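Local coordinates for uncharacterized protein (Bacteroides ovatus CL02T12C04, PDB 6PTM) that probably hydrolyses carrageenan chains from their ends, as an exo-acting carrageenase of glycoside hydrolase family 42, at residues A[97-102]-A[525-530]. Sequence-based numbering, arbitrary orientation.
Sequences KNFSLV and GYAASN
Ala527 lays its CB over one face of the Phe99 ring, 3.9 Å from the ring centroid and 15° off the normal, a CH-pi contact. The methyl sits toward the rim of the ring, on the CG and CD1 side. Val102 reaches the same methyl with one branch, CG2 lying 3.6 Å from Ala527 CB. That branch is anti to the Val102 carbonyl carbon, because chi1 of -179° gives the position anti to the backbone N to CG1. Asn98 O also touches the methyl, so Ala527 CB is held among the Phe99 ring, Val102 CG2 and Asn98 O. Ala528 CB adds a looser contact with Phe99 CE1 at 4.1 Å.

Asn98 meets Tyr526 beside this methyl. Its ND2 lies at the ring edge, near the ring plane, 3.6 Å from Tyr526 CD2, with the amide and ring planes 68° apart. The contact is therefore van der Waals packing, and ND2 is hydrogen-bonded to Asn95 OD1. With alanine in place of Asn98, the amide would be gone, which is likely to leave a gap beside the Tyr526 ring edge and Asn95 OD1 without this donor.

A water joins the two backbones. It donates to Asn98 O at 2.7 Å and accepts from Ala527 N at 2.9 Å. Residues Tyr526 to Ser529 form a type II beta turn, in which Tyr526 O accepts from both Ser529 N and Ser529 OG. Arg480 binds Ala527 O, and His532 binds Ala528 N and packs edge-to-face with Tyr526. Tyr105 and Tyr112 extend the aromatic packing at Phe99.

The contact thus joins the N-terminal helical region to the loop between strand 503-506 and helix 534-549. Its fit rests on a small methyl against the Phe99 face and Val102, while one water satisfies the facing backbone groups.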
loop_
_atom_site.group_PDB
_atom_site.type_symbol
_atom_site.label_atom_id
_atom_site.label_comp_id
_atom_site.label_asym_id
_atom_site.label_seq_id
_atom_site.Cartn_x
_atom_site.Cartn_y
_atom_site.Cartn_z
ATOM N N LYS A 97 13.659 -10.820 -27.315
ATOM C CA LYS A 97 12.238 -10.388 -27.437
ATOM C C LYS A 97 11.816 -9.785 -26.093
ATOM O O LYS A 97 11.442 -8.589 -26.075
ATOM C CB LYS A 97 11.361 -11.567 -27.859
ATOM C CG LYS A 97 11.599 -12.047 -29.281
ATOM C CD LYS A 97 10.506 -12.960 -29.801
ATOM C CE LYS A 97 10.814 -13.603 -31.139
ATOM N NZ LYS A 97 11.491 -14.910 -30.964
ATOM N N ASN A 98 11.984 -10.541 -24.993
ATOM C CA ASN A 98 11.673 -10.014 -23.631
ATOM C C ASN A 98 12.342 -8.641 -23.434
ATOM O O ASN A 98 11.603 -7.702 -23.132
ATOM C CB ASN A 98 12.004 -11.009 -22.517
ATOM C CG ASN A 98 11.110 -12.232 -22.513
ATOM O OD1 ASN A 98 9.963 -12.178 -22.939
ATOM N ND2 ASN A 98 11.615 -13.347 -22.011
ATOM N N PHE A 99 13.662 -8.480 -23.622
ATOM C CA PHE A 99 14.359 -7.185 -23.375
ATOM C C PHE A 99 13.979 -6.097 -24.401
ATOM O O PHE A 99 14.168 -4.882 -24.097
ATOM C CB PHE A 99 15.879 -7.334 -23.355
ATOM C CG PHE A 99 16.467 -7.706 -22.018
ATOM C CD1 PHE A 99 16.627 -6.754 -21.021
ATOM C CD2 PHE A 99 16.884 -9.003 -21.771
ATOM C CE1 PHE A 99 17.175 -7.092 -19.791
ATOM C CE2 PHE A 99 17.420 -9.343 -20.537
ATOM C CZ PHE A 99 17.558 -8.388 -19.550
ATOM N N SER A 100 13.529 -6.458 -25.606
ATOM C CA SER A 100 13.210 -5.428 -26.637
ATOM C C SER A 100 11.971 -4.648 -26.172
ATOM O O SER A 100 11.999 -3.401 -26.301
ATOM C CB SER A 100 13.037 -6.021 -28.008
ATOM O OG SER A 100 11.938 -6.920 -28.027
ATOM N N LEU A 101 11.011 -5.377 -25.577
ATOM C CA LEU A 101 9.712 -4.863 -25.053
ATOM C C LEU A 101 9.959 -3.891 -23.901
ATOM O O LEU A 101 8.997 -3.325 -23.416
ATOM C CB LEU A 101 8.875 -6.032 -24.523
ATOM C CG LEU A 101 8.369 -7.034 -25.552
ATOM C CD1 LEU A 101 7.699 -8.212 -24.868
ATOM C CD2 LEU A 101 7.423 -6.369 -26.526
ATOM N N VAL A 102 11.191 -3.790 -23.415
ATOM C CA VAL A 102 11.483 -2.894 -22.257
ATOM C C VAL A 102 12.240 -1.686 -22.802
ATOM O O VAL A 102 13.365 -1.870 -23.249
ATOM C CB VAL A 102 12.248 -3.634 -21.142
ATOM C CG1 VAL A 102 12.544 -2.744 -19.947
ATOM C CG2 VAL A 102 11.510 -4.890 -20.711
ATOM N N GLY A 525 6.443 -5.997 -18.705
ATOM C CA GLY A 525 6.771 -6.101 -17.269
ATOM C C GLY A 525 7.920 -7.049 -16.958
ATOM O O GLY A 525 8.468 -6.962 -15.806
ATOM N N TYR A 526 8.302 -7.924 -17.900
ATOM C CA TYR A 526 9.041 -9.173 -17.568
ATOM C C TYR A 526 10.552 -8.935 -17.460
ATOM O O TYR A 526 11.127 -9.273 -16.409
ATOM C CB TYR A 526 8.738 -10.300 -18.549
ATOM C CG TYR A 526 9.267 -11.646 -18.112
ATOM C CD1 TYR A 526 8.772 -12.290 -16.980
ATOM C CD2 TYR A 526 10.250 -12.295 -18.854
ATOM C CE1 TYR A 526 9.246 -13.539 -16.599
ATOM C CE2 TYR A 526 10.713 -13.551 -18.495
ATOM C CZ TYR A 526 10.214 -14.179 -17.363
ATOM O OH TYR A 526 10.678 -15.420 -17.008
ATOM N N ALA A 527 11.207 -8.430 -18.506
ATOM C CA ALA A 527 12.693 -8.400 -18.523
ATOM C C ALA A 527 13.202 -7.476 -17.394
ATOM O O ALA A 527 12.626 -6.363 -17.210
ATOM C CB ALA A 527 13.199 -8.013 -19.888
ATOM N N ALA A 528 14.229 -7.922 -16.652
ATOM C CA ALA A 528 14.948 -7.125 -15.625
ATOM C C ALA A 528 14.013 -6.848 -14.433
ATOM O O ALA A 528 14.315 -5.940 -13.623
ATOM C CB ALA A 528 15.486 -5.838 -16.238
ATOM N N SER A 529 12.900 -7.590 -14.344
ATOM C CA SER A 529 12.047 -7.721 -13.138
ATOM C C SER A 529 12.709 -8.767 -12.221
ATOM O O SER A 529 13.802 -9.359 -12.596
ATOM C CB SER A 529 10.611 -8.093 -13.513
ATOM O OG SER A 529 10.487 -9.459 -13.944
ATOM N N ASN A 530 12.059 -9.046 -11.092
ATOM C CA ASN A 530 12.547 -10.002 -10.072
ATOM C C ASN A 530 12.766 -11.359 -10.736
ATOM O O ASN A 530 13.607 -12.101 -10.212
ATOM C CB ASN A 530 11.629 -10.073 -8.846
ATOM C CG ASN A 530 10.206 -10.436 -9.172
ATOM O OD1 ASN A 530 9.373 -9.537 -9.331
ATOM N ND2 ASN A 530 9.944 -11.731 -9.304
HETATM O O HOH W 1 9.957 -8.143 -21.092
#